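Local atomic coordinates of 2-oxoglutarate dehydrogenase E3 component (Thermus thermophilus, PDB entry 2YQU), a protein that probably catalyses the NAD(+)-dependent reoxidation of protein-bound dihydrolipoyl groups, using one FAD per subunit, as the E3 component of 2-oxoacid dehydrogenase complexes. Residues Y2-I7 with L23-G28; V29-K34 with I104-G109; S115-L120 with V294-A299. All blocks are in the same frame, centred on the assembly; numbering follows the deposited sequence.

Interaction 1 of 3, residues Y2-I7 with L23-G28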
loop_
_atom_site.group_PDB
_atom_site.type_symbol
_atom_site.label_atom_id
_atom_site.label_comp_id
_atom_site.label_asym_id
_atom_site.label_seq_id
_atom_site.Cartn_x
_atom_site.Cartn_y
_atom_site.Cartn_z
ATOM N N TYR A 2 -19.559 -2.620 -37.594
ATOM C CA TYR A 2 -18.932 -2.963 -36.327
ATOM C C TYR A 2 -19.738 -4.010 -35.573
ATOM O O TYR A 2 -20.959 -4.062 -35.689
ATOM C CB TYR A 2 -18.833 -1.721 -35.453
ATOM C CG TYR A 2 -17.874 -0.680 -35.955
ATOM C CD1 TYR A 2 -18.296 0.622 -36.196
ATOM C CD2 TYR A 2 -16.539 -0.984 -36.155
ATOM C CE1 TYR A 2 -17.402 1.591 -36.640
ATOM C CE2 TYR A 2 -15.644 -0.024 -36.589
ATOM C CZ TYR A 2 -16.081 1.258 -36.831
ATOM O OH TYR A 2 -15.185 2.203 -37.268
ATOM N N ASP A 3 -19.057 -4.834 -34.782
ATOM C CA ASP A 3 -19.744 -5.661 -33.794
ATOM C C ASP A 3 -20.146 -4.795 -32.601
ATOM O O ASP A 3 -21.212 -4.984 -32.024
ATOM C CB ASP A 3 -18.856 -6.808 -33.313
ATOM C CG ASP A 3 -18.498 -7.765 -34.424
ATOM O OD1 ASP A 3 -19.397 -8.114 -35.222
ATOM O OD2 ASP A 3 -17.344 -8.201 -34.579
ATOM N N LEU A 4 -19.270 -3.859 -32.241
ATOM C CA LEU A 4 -19.479 -2.985 -31.095
ATOM C C LEU A 4 -19.065 -1.572 -31.459
ATOM O O LEU A 4 -17.959 -1.360 -31.921
ATOM C CB LEU A 4 -18.641 -3.450 -29.899
ATOM C CG LEU A 4 -18.627 -2.508 -28.690
ATOM C CD1 LEU A 4 -20.026 -2.347 -28.091
ATOM C CD2 LEU A 4 -17.630 -2.980 -27.625
ATOM N N LEU A 5 -19.959 -0.620 -31.230
ATOM C CA LEU A 5 -19.647 0.789 -31.334
ATOM C C LEU A 5 -19.777 1.364 -29.937
ATOM O O LEU A 5 -20.819 1.214 -29.304
ATOM C CB LEU A 5 -20.621 1.474 -32.281
ATOM C CG LEU A 5 -20.396 2.958 -32.558
ATOM C CD1 LEU A 5 -19.084 3.187 -33.272
ATOM C CD2 LEU A 5 -21.563 3.492 -33.393
ATOM N N VAL A 6 -18.705 1.989 -29.460
ATOM C CA VAL A 6 -18.636 2.557 -28.125
ATOM C C VAL A 6 -18.681 4.072 -28.250
ATOM O O VAL A 6 -17.923 4.650 -29.027
ATOM C CB VAL A 6 -17.325 2.166 -27.410
ATOM C CG1 VAL A 6 -17.306 2.730 -26.000
ATOM C CG2 VAL A 6 -17.151 0.660 -27.388
ATOM N N ILE A 7 -19.572 4.709 -27.499
ATOM C CA ILE A 7 -19.651 6.161 -27.456
ATOM C C ILE A 7 -19.026 6.651 -26.156
ATOM O O ILE A 7 -19.592 6.456 -25.089
ATOM C CB ILE A 7 -21.111 6.626 -27.569
ATOM C CG1 ILE A 7 -21.719 6.135 -28.890
ATOM C CG2 ILE A 7 -21.196 8.152 -27.498
ATOM C CD1 ILE A 7 -23.225 6.117 -28.902
ATOM N N LEU A 23 -11.892 -10.139 -26.979
ATOM C CA LEU A 23 -12.917 -11.173 -27.126
ATOM C C LEU A 23 -13.204 -11.498 -28.592
ATOM O O LEU A 23 -13.951 -12.427 -28.886
ATOM C CB LEU A 23 -14.206 -10.742 -26.419
ATOM C CG LEU A 23 -14.067 -10.654 -24.893
ATOM C CD1 LEU A 23 -15.215 -9.855 -24.294
ATOM C CD2 LEU A 23 -13.983 -12.036 -24.275
ATOM N N GLY A 24 -12.603 -10.732 -29.498
ATOM C CA GLY A 24 -12.695 -10.979 -30.925
ATOM C C GLY A 24 -13.683 -10.102 -31.664
ATOM O O GLY A 24 -13.988 -10.363 -32.823
ATOM N N MET A 25 -14.191 -9.072 -31.000
ATOM C CA MET A 25 -15.140 -8.144 -31.609
ATOM C C MET A 25 -14.423 -7.128 -32.498
ATOM O O MET A 25 -13.281 -6.738 -32.228
ATOM C CB MET A 25 -15.927 -7.391 -30.522
ATOM C CG MET A 25 -16.742 -8.281 -29.586
ATOM S SD MET A 25 -17.791 -7.309 -28.480
ATOM C CE MET A 25 -19.172 -7.034 -29.568
ATOM N N LYS A 26 -15.106 -6.701 -33.556
ATOM C CA LYS A 26 -14.653 -5.583 -34.373
ATOM C C LYS A 26 -15.251 -4.343 -33.748
ATOM O O LYS A 26 -16.468 -4.205 -33.703
ATOM C CB LYS A 26 -15.135 -5.719 -35.818
ATOM C CG LYS A 26 -14.750 -4.557 -36.707
ATOM C CD LYS A 26 -15.296 -4.721 -38.125
ATOM C CE LYS A 26 -14.859 -3.576 -39.035
ATOM N NZ LYS A 26 -15.791 -3.409 -40.209
ATOM N N VAL A 27 -14.393 -3.450 -33.271
ATOM C CA VAL A 27 -14.822 -2.364 -32.401
ATOM C C VAL A 27 -14.493 -1.006 -32.995
ATOM O O VAL A 27 -13.399 -0.795 -33.517
ATOM C CB VAL A 27 -14.136 -2.451 -31.022
ATOM C CG1 VAL A 27 -14.667 -1.369 -30.100
ATOM C CG2 VAL A 27 -14.328 -3.829 -30.420
ATOM N N GLY A 28 -15.462 -0.104 -32.908
ATOM C CA GLY A 28 -15.267 1.305 -33.186
ATOM C C GLY A 28 -15.617 2.128 -31.962
ATOM O O GLY A 28 -16.464 1.735 -31.163
#
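Tyr2 lays its ring over Gly28: the CA of Gly28 sits 3.8 Å from the ring centroid and 16° off the ring normal, a CH-pi contact over the face. A CB on Gly28 would run into Tyr2 CZ, so the ring can lie this close because the residue is glycine. On the other face of the sheet Leu4 and Val27 lie side by side, and the methyl CE of Met25 reaches Leu4 CB at 3.6 Å, its chain bent at CG-SD (chi3 83°). The side chains of Asp3 and Lys26 cross at about a right angle, and Asp3 OD2 accepts Lys26 N at 2.9 Å, on the anti side of the carboxylate. Lys26 O in turn is gripped twice, by Asp3 N at 2.9 Å and by Leu4 N at 3.2 Å. Parallel pairing follows, with Gly28 N on Leu4 O (3.0 Å) and Val6 N on Gly28 O (2.8 Å), both nearly straight. The chain thus closes the first beta-alpha-beta unit of the FAD-binding Rossmann fold. Helix 11-22 covers the Leu4 and Val27 face through Ala17 and Ala20, helix 310-326 also packs on Leu4, and strand 127-130 touches Tyr2 and Leu5.

Interaction 2 of 3, residues V29-K34 with I104-G109. With FAD (flavin-adenine dinucleotide), chain D.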
loop_
_atom_site.group_PDB
_atom_site.type_symbol
_atom_site.label_atom_id
_atom_site.label_comp_id
_atom_site.label_asym_id
_atom_site.label_seq_id
_atom_site.Cartn_x
_atom_site.Cartn_y
_atom_site.Cartn_z
ATOM N N VAL A 29 -14.973 3.281 -31.837
ATOM C CA VAL A 29 -15.158 4.179 -30.701
ATOM C C VAL A 29 -15.334 5.606 -31.229
ATOM O O VAL A 29 -14.520 6.079 -32.025
ATOM C CB VAL A 29 -13.943 4.126 -29.744
ATOM C CG1 VAL A 29 -14.143 5.056 -28.541
ATOM C CG2 VAL A 29 -13.702 2.701 -29.255
ATOM N N VAL A 30 -16.399 6.276 -30.799
ATOM C CA VAL A 30 -16.603 7.689 -31.089
ATOM C C VAL A 30 -16.321 8.501 -29.830
ATOM O O VAL A 30 -16.865 8.219 -28.765
ATOM C CB VAL A 30 -18.044 7.980 -31.576
ATOM C CG1 VAL A 30 -18.121 9.353 -32.227
ATOM C CG2 VAL A 30 -18.529 6.902 -32.537
ATOM N N GLU A 31 -15.471 9.513 -29.957
ATOM C CA GLU A 31 -15.159 10.411 -28.854
ATOM C C GLU A 31 -15.045 11.830 -29.409
ATOM O O GLU A 31 -14.333 12.061 -30.396
ATOM C CB GLU A 31 -13.857 9.971 -28.182
ATOM C CG GLU A 31 -13.210 10.978 -27.242
ATOM C CD GLU A 31 -14.076 11.338 -26.050
ATOM O OE1 GLU A 31 -14.513 12.504 -25.960
ATOM O OE2 GLU A 31 -14.313 10.471 -25.186
ATOM N N LYS A 32 -15.742 12.770 -28.777
ATOM C CA LYS A 32 -15.820 14.146 -29.279
ATOM C C LYS A 32 -14.589 14.981 -28.937
ATOM O O LYS A 32 -14.238 15.880 -29.686
ATOM C CB LYS A 32 -17.112 14.841 -28.812
ATOM C CG LYS A 32 -17.257 15.011 -27.304
ATOM C CD LYS A 32 -18.533 15.771 -26.955
ATOM C CE LYS A 32 -18.725 15.884 -25.459
ATOM N NZ LYS A 32 -17.975 17.042 -24.900
ATOM N N GLU A 33 -13.927 14.684 -27.822
ATOM C CA GLU A 33 -12.691 15.376 -27.453
ATOM C C GLU A 33 -11.488 14.800 -28.196
ATOM O O GLU A 33 -11.461 13.619 -28.525
ATOM C CB GLU A 33 -12.458 15.291 -25.938
ATOM C CG GLU A 33 -13.601 15.841 -25.093
ATOM C CD GLU A 33 -13.929 17.290 -25.405
ATOM O OE1 GLU A 33 -12.987 18.105 -25.503
ATOM O OE2 GLU A 33 -15.130 17.611 -25.553
ATOM N N LYS A 34 -10.482 15.631 -28.441
ATOM C CA LYS A 34 -9.327 15.209 -29.236
ATOM C C LYS A 34 -8.564 14.041 -28.614
ATOM O O LYS A 34 -8.235 13.085 -29.301
ATOM C CB LYS A 34 -8.381 16.394 -29.468
ATOM C CG LYS A 34 -7.045 16.036 -30.098
ATOM C CD LYS A 34 -6.367 17.287 -30.648
ATOM C CE LYS A 34 -4.877 17.083 -30.890
ATOM N NZ LYS A 34 -4.456 17.634 -32.217
ATOM N N ILE A 104 -8.597 -1.186 -32.735
ATOM C CA ILE A 104 -9.822 -0.451 -32.467
ATOM C C ILE A 104 -9.850 0.807 -33.329
ATOM O O ILE A 104 -8.902 1.601 -33.318
ATOM C CB ILE A 104 -9.886 -0.110 -30.969
ATOM C CG1 ILE A 104 -10.086 -1.395 -30.158
ATOM C CG2 ILE A 104 -11.010 0.889 -30.673
ATOM C CD1 ILE A 104 -9.662 -1.269 -28.715
ATOM N N ALA A 105 -10.926 0.957 -34.098
ATOM C CA ALA A 105 -11.124 2.127 -34.937
ATOM C C ALA A 105 -11.641 3.272 -34.084
ATOM O O ALA A 105 -12.462 3.070 -33.191
ATOM C CB ALA A 105 -12.101 1.818 -36.034
ATOM N N ARG A 106 -11.150 4.473 -34.358
ATOM C CA ARG A 106 -11.541 5.651 -33.603
ATOM C C ARG A 106 -12.104 6.722 -34.528
ATOM O O ARG A 106 -11.549 6.985 -35.594
ATOM C CB ARG A 106 -10.341 6.186 -32.816
ATOM C CG ARG A 106 -10.686 7.302 -31.851
ATOM C CD ARG A 106 -10.413 8.676 -32.406
ATOM N NE ARG A 106 -11.148 9.725 -31.707
ATOM C CZ ARG A 106 -10.601 10.656 -30.932
ATOM N NH1 ARG A 106 -9.300 10.686 -30.694
ATOM N NH2 ARG A 106 -11.373 11.570 -30.375
ATOM N N HIS A 107 -13.209 7.327 -34.105
ATOM C CA HIS A 107 -13.856 8.430 -34.812
ATOM C C HIS A 107 -13.891 9.635 -33.883
ATOM O O HIS A 107 -14.202 9.497 -32.707
ATOM C CB HIS A 107 -15.286 8.059 -35.190
ATOM C CG HIS A 107 -15.393 6.797 -35.984
ATOM N ND1 HIS A 107 -15.615 6.793 -37.346
ATOM C CD2 HIS A 107 -15.301 5.498 -35.612
ATOM C CE1 HIS A 107 -15.659 5.545 -37.776
ATOM N NE2 HIS A 107 -15.464 4.739 -36.746
ATOM N N GLN A 108 -13.587 10.814 -34.411
ATOM C CA GLN A 108 -13.617 12.039 -33.620
ATOM C C GLN A 108 -14.841 12.868 -33.984
ATOM O O GLN A 108 -15.017 13.276 -35.136
ATOM C CB GLN A 108 -12.353 12.862 -33.822
ATOM C CG GLN A 108 -12.306 14.103 -32.934
ATOM C CD GLN A 108 -10.969 14.813 -32.955
ATOM O OE1 GLN A 108 -10.894 15.990 -32.614
ATOM N NE2 GLN A 108 -9.920 14.110 -33.344
ATOM N N GLY A 109 -15.671 13.129 -32.983
ATOM C CA GLY A 109 -16.936 13.814 -33.167
ATOM C C GLY A 109 -17.953 13.461 -32.102
ATOM O O GLY A 109 -17.713 12.597 -31.248
HETATM P PA FAD D . -15.859 9.799 -18.770
HETATM O O1A FAD D . -16.427 11.119 -18.406
HETATM O O2A FAD D . -14.469 9.551 -18.170
HETATM O O5B FAD D . -15.839 9.665 -20.365
HETATM C C5B FAD D . -16.958 10.075 -21.113
HETATM C C4B FAD D . -16.447 10.533 -22.462
HETATM O O4B FAD D . -17.540 10.557 -23.358
HETATM C C3B FAD D . -15.869 11.945 -22.430
HETATM O O3B FAD D . -14.533 11.934 -22.882
HETATM C C2B FAD D . -16.754 12.742 -23.370
HETATM O O2B FAD D . -16.013 13.659 -24.143
HETATM C C1B FAD D . -17.388 11.658 -24.226
HETATM N N9A FAD D . -18.717 11.931 -24.782
HETATM C C8A FAD D . -19.863 12.287 -24.118
HETATM N N7A FAD D . -20.870 12.374 -25.006
HETATM C C5A FAD D . -20.382 12.079 -26.233
HETATM C C6A FAD D . -20.963 12.019 -27.497
HETATM N N6A FAD D . -22.276 12.128 -27.686
HETATM N N1A FAD D . -20.163 11.670 -28.553
HETATM C C2A FAD D . -18.828 11.384 -28.412
HETATM N N3A FAD D . -18.262 11.437 -27.156
HETATM C C4A FAD D . -19.033 11.790 -26.101
HETATM N N1 FAD D . -12.556 8.714 -10.151
HETATM C C2 FAD D . -11.807 7.760 -9.497
HETATM O O2 FAD D . -12.143 6.571 -9.501
HETATM N N3 FAD D . -10.670 8.134 -8.825
HETATM C C4 FAD D . -10.276 9.452 -8.792
HETATM O O4 FAD D . -9.162 9.688 -8.354
HETATM C C4X FAD D . -11.016 10.431 -9.454
HETATM N N5 FAD D . -10.625 11.760 -9.427
HETATM C C5X FAD D . -11.390 12.708 -10.104
HETATM C C6 FAD D . -10.993 14.048 -10.073
HETATM C C7 FAD D . -11.751 15.018 -10.746
HETATM C C7M FAD D . -11.236 16.433 -10.778
HETATM C C8 FAD D . -12.893 14.646 -11.447
HETATM C C8M FAD D . -13.542 15.586 -12.430
HETATM C C9 FAD D . -13.289 13.307 -11.473
HETATM C C9A FAD D . -12.545 12.333 -10.794
HETATM N N10 FAD D . -12.941 10.993 -10.803
HETATM C C10 FAD D . -12.170 10.052 -10.136
HETATM C "C1'" FAD D . -14.237 10.536 -11.422
HETATM C "C2'" FAD D . -13.926 9.950 -12.802
HETATM O "O2'" FAD D . -13.303 10.922 -13.628
HETATM C "C3'" FAD D . -15.163 9.367 -13.476
HETATM O "O3'" FAD D . -15.812 8.475 -12.589
HETATM C "C4'" FAD D . -14.788 8.596 -14.736
HETATM O "O4'" FAD D . -14.123 9.438 -15.647
HETATM C "C5'" FAD D . -16.030 7.962 -15.372
HETATM O "O5'" FAD D . -15.684 7.319 -16.579
HETATM P P FAD D . -16.747 7.210 -17.780
HETATM O O1P FAD D . -16.154 6.390 -18.879
HETATM O O2P FAD D . -18.107 6.763 -17.275
HETATM O O3P FAD D . -16.964 8.713 -18.328
#
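Arg106 and the carbonyls of Glu31, Glu33 and Lys34 make the polar grip of this contact. With chi2 at -98° the Arg106 chain bends on the way to CD; its guanidinium meets three backbone oxygens close to its own plane: NH2 reaches Glu31 O at 3.0 Å and Glu33 O at 2.8 Å, while NH1 takes Lys34 O at 3.0 Å. Glu31 O also accepts Gly109 N, and the two donors approach it from opposite faces of its carbonyl plane. These bonds hold the turn after the strand against its neighbour.

The backbone bonds are those of parallel strands, the axes of 29-31 and 105-108 approaching to 4.7 Å at 26°: Val29 N to Ala105 O, His107 N to Val29 O, and Glu31 N to His107 O.

Apolar contact is narrower, chiefly Val29 CG2 against Ile104 CG2 at 3.5 Å.

The ligand is gripped by Glu31, whose carboxylate accepts from both ribose hydroxyls of the FAD adenosine: O2B gives to OE1 at 2.6 Å and O3B to OE2 at 2.7 Å. This acidic residue at the end of the second strand is the classic ribose-binding feature of Rossmann folds. Glu33 N steadies the carboxylate by donating to OE1, and Ala9 N does so at OE2.

Within the sheet, strand 27-31 lies between 105-108, an outermost strand, and 2-7; helix 11-22 packs on Val29 and Ile104, while strand 127-130 meets Val30 and His107.

Interaction 3 of 3, residues S115-L120 with V294-A299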
loop_
_atom_site.group_PDB
_atom_site.type_symbol
_atom_site.label_atom_id
_atom_site.label_comp_id
_atom_site.label_asym_id
_atom_site.label_seq_id
_atom_site.Cartn_x
_atom_site.Cartn_y
_atom_site.Cartn_z
ATOM N N SER A 115 -30.978 5.761 -35.183
ATOM C CA SER A 115 -31.907 4.678 -34.869
ATOM C C SER A 115 -31.295 3.826 -33.755
ATOM O O SER A 115 -30.262 4.196 -33.184
ATOM C CB SER A 115 -32.152 3.818 -36.108
ATOM O OG SER A 115 -30.994 3.076 -36.442
ATOM N N GLU A 116 -31.912 2.684 -33.457
ATOM C CA GLU A 116 -31.372 1.775 -32.441
ATOM C C GLU A 116 -30.055 1.111 -32.866
ATOM O O GLU A 116 -29.329 0.589 -32.024
ATOM C CB GLU A 116 -32.402 0.700 -32.047
ATOM C CG GLU A 116 -32.989 -0.096 -33.200
ATOM C CD GLU A 116 -33.685 -1.374 -32.758
ATOM O OE1 GLU A 116 -34.085 -1.475 -31.575
ATOM O OE2 GLU A 116 -33.833 -2.283 -33.610
ATOM N N ARG A 117 -29.749 1.127 -34.161
ATOM C CA ARG A 117 -28.542 0.474 -34.670
ATOM C C ARG A 117 -27.598 1.405 -35.416
ATOM O O ARG A 117 -26.552 0.960 -35.881
ATOM C CB ARG A 117 -28.933 -0.686 -35.588
ATOM C CG ARG A 117 -30.174 -1.433 -35.129
ATOM C CD ARG A 117 -30.226 -2.874 -35.576
ATOM N NE ARG A 117 -29.375 -3.708 -34.729
ATOM C CZ ARG A 117 -29.805 -4.661 -33.899
ATOM N NH1 ARG A 117 -31.100 -4.933 -33.757
ATOM N NH2 ARG A 117 -28.918 -5.345 -33.189
ATOM N N LYS A 118 -27.949 2.686 -35.530
ATOM C CA LYS A 118 -27.172 3.620 -36.342
ATOM C C LYS A 118 -26.875 4.906 -35.590
ATOM O O LYS A 118 -27.752 5.447 -34.936
ATOM C CB LYS A 118 -27.921 3.959 -37.632
ATOM C CG LYS A 118 -27.033 4.569 -38.711
ATOM C CD LYS A 118 -27.772 4.713 -40.048
ATOM C CE LYS A 118 -28.308 3.374 -40.549
ATOM N NZ LYS A 118 -28.337 3.273 -42.042
ATOM N N VAL A 119 -25.641 5.386 -35.725
ATOM C CA VAL A 119 -25.153 6.560 -35.011
ATOM C C VAL A 119 -24.439 7.498 -35.982
ATOM O O VAL A 119 -23.560 7.073 -36.731
ATOM C CB VAL A 119 -24.162 6.141 -33.896
ATOM C CG1 VAL A 119 -23.498 7.355 -33.266
ATOM C CG2 VAL A 119 -24.875 5.322 -32.844
ATOM N N LEU A 120 -24.810 8.774 -35.950
ATOM C CA LEU A 120 -24.139 9.803 -36.739
ATOM C C LEU A 120 -22.995 10.425 -35.945
ATOM O O LEU A 120 -23.180 10.832 -34.802
ATOM C CB LEU A 120 -25.138 10.891 -37.135
ATOM C CG LEU A 120 -24.586 12.189 -37.740
ATOM C CD1 LEU A 120 -23.996 11.942 -39.121
ATOM C CD2 LEU A 120 -25.685 13.246 -37.783
ATOM N N VAL A 294 -33.476 -1.377 -24.582
ATOM C CA VAL A 294 -33.186 -1.907 -25.913
ATOM C C VAL A 294 -32.008 -2.869 -25.755
ATOM O O VAL A 294 -30.887 -2.427 -25.507
ATOM C CB VAL A 294 -32.845 -0.783 -26.909
ATOM C CG1 VAL A 294 -32.452 -1.363 -28.244
ATOM C CG2 VAL A 294 -34.027 0.158 -27.052
ATOM N N PRO A 295 -32.257 -4.174 -25.886
ATOM C CA PRO A 295 -31.326 -5.203 -25.387
ATOM C C PRO A 295 -29.890 -5.196 -25.941
ATOM O O PRO A 295 -28.997 -5.642 -25.237
ATOM C CB PRO A 295 -32.020 -6.522 -25.763
ATOM C CG PRO A 295 -33.425 -6.179 -26.030
ATOM C CD PRO A 295 -33.440 -4.775 -26.528
ATOM N N HIS A 296 -29.681 -4.734 -27.174
ATOM C CA HIS A 296 -28.340 -4.668 -27.761
ATOM C C HIS A 296 -27.609 -3.350 -27.467
ATOM O O HIS A 296 -26.505 -3.128 -27.964
ATOM C CB HIS A 296 -28.401 -4.890 -29.280
ATOM C CG HIS A 296 -29.082 -3.786 -30.026
ATOM N ND1 HIS A 296 -30.443 -3.765 -30.238
ATOM C CD2 HIS A 296 -28.596 -2.654 -30.591
ATOM C CE1 HIS A 296 -30.765 -2.673 -30.911
ATOM N NE2 HIS A 296 -29.662 -1.980 -31.134
ATOM N N ILE A 297 -28.246 -2.465 -26.705
ATOM C CA ILE A 297 -27.626 -1.213 -26.292
ATOM C C ILE A 297 -27.389 -1.287 -24.798
ATOM O O ILE A 297 -28.324 -1.502 -24.033
ATOM C CB ILE A 297 -28.500 -0.008 -26.616
ATOM C CG1 ILE A 297 -28.844 0.003 -28.102
ATOM C CG2 ILE A 297 -27.759 1.276 -26.266
ATOM C CD1 ILE A 297 -29.699 1.161 -28.506
ATOM N N TYR A 298 -26.133 -1.123 -24.411
ATOM C CA TYR A 298 -25.712 -1.176 -23.025
ATOM C C TYR A 298 -25.290 0.223 -22.587
ATOM O O TYR A 298 -24.983 1.071 -23.413
ATOM C CB TYR A 298 -24.524 -2.112 -22.874
ATOM C CG TYR A 298 -24.800 -3.588 -23.114
ATOM C CD1 TYR A 298 -25.158 -4.059 -24.374
ATOM C CD2 TYR A 298 -24.641 -4.511 -22.095
ATOM C CE1 TYR A 298 -25.382 -5.417 -24.599
ATOM C CE2 TYR A 298 -24.862 -5.869 -22.308
ATOM C CZ TYR A 298 -25.234 -6.314 -23.557
ATOM O OH TYR A 298 -25.449 -7.665 -23.757
ATOM N N ALA A 299 -25.252 0.454 -21.282
ATOM C CA ALA A 299 -24.749 1.721 -20.738
ATOM C C ALA A 299 -23.979 1.471 -19.454
ATOM O O ALA A 299 -24.345 0.594 -18.677
ATOM C CB ALA A 299 -25.890 2.680 -20.488
#
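His296 and Glu116 both place CG between the backbone N and the carbonyl carbon (chi1 68° and 54°), and chi3 of Arg117 (79°) turns its NE out of an extended chain. The imidazole meets Glu116 O at its edge and the guanidinium over one face. At the edge, His296 NE2 donates to Glu116 O at 2.7 Å. The acceptor is near the ring plane, whereas the donor stands well above the carbonyl plane of Glu116.

Over one face of the same ring lies the Arg117 guanidinium, nearly parallel to it, with centres 3.7 Å apart. NH2 sits above the ring centre, 3.5 Å from His296 CG. Stacking and edge bond together fix both the tilt and the rotation of the imidazole.

The Glu116 carboxylate stands almost perpendicular to the ring, OE1 lying 3.6 Å from His296 CE1 and 3.7 Å from Val294 CG1. Ile297 CD1 comes to 3.6 Å from Glu116 O. An alanine at His296 would probably leave Glu116 O without this donor and the Arg117 guanidinium without its stacking partner, held then mainly by Arg131 O.

Second-shell bonds position the groups: Ser115 OG accepts from Arg117 N in an ST turn, Ile297 N bonds Val294 O, closing a type I turn, and Arg117 NH2 also bonds Arg131 O. The contact joins the loop before strand 118-121 of the three-stranded antiparallel sheet to the turn entering strand 297-299, an outermost strand of the parallel sheet, which pairs with 133-135 and packs Tyr298 on helix 310-326.

How the interactions relate
From the N terminus, interaction 1 closes the short loop through helix 11-22, bringing residues 23-28 back beside strand 2-7. Interaction 2 follows directly, continuing along strand 27-31 and closing a longer, mostly helical excursion to pair it with strand 105-108. Interaction 3 then spans the longest interval, 173 residues, from the antiparallel sheet to strand 297-299. The three loops run in series, with none enclosing or crossing another. Interactions 1 and 2 touch directly: Tyr2 OH lies 2.6 Å from His107 NE2, a probable hydrogen bond. Leu5 CD2 packs on Val119 CB at 3.7 Å, joining interactions 1 and 3. Interactions 2 and 3, with centres about 17 Å apart, do not touch.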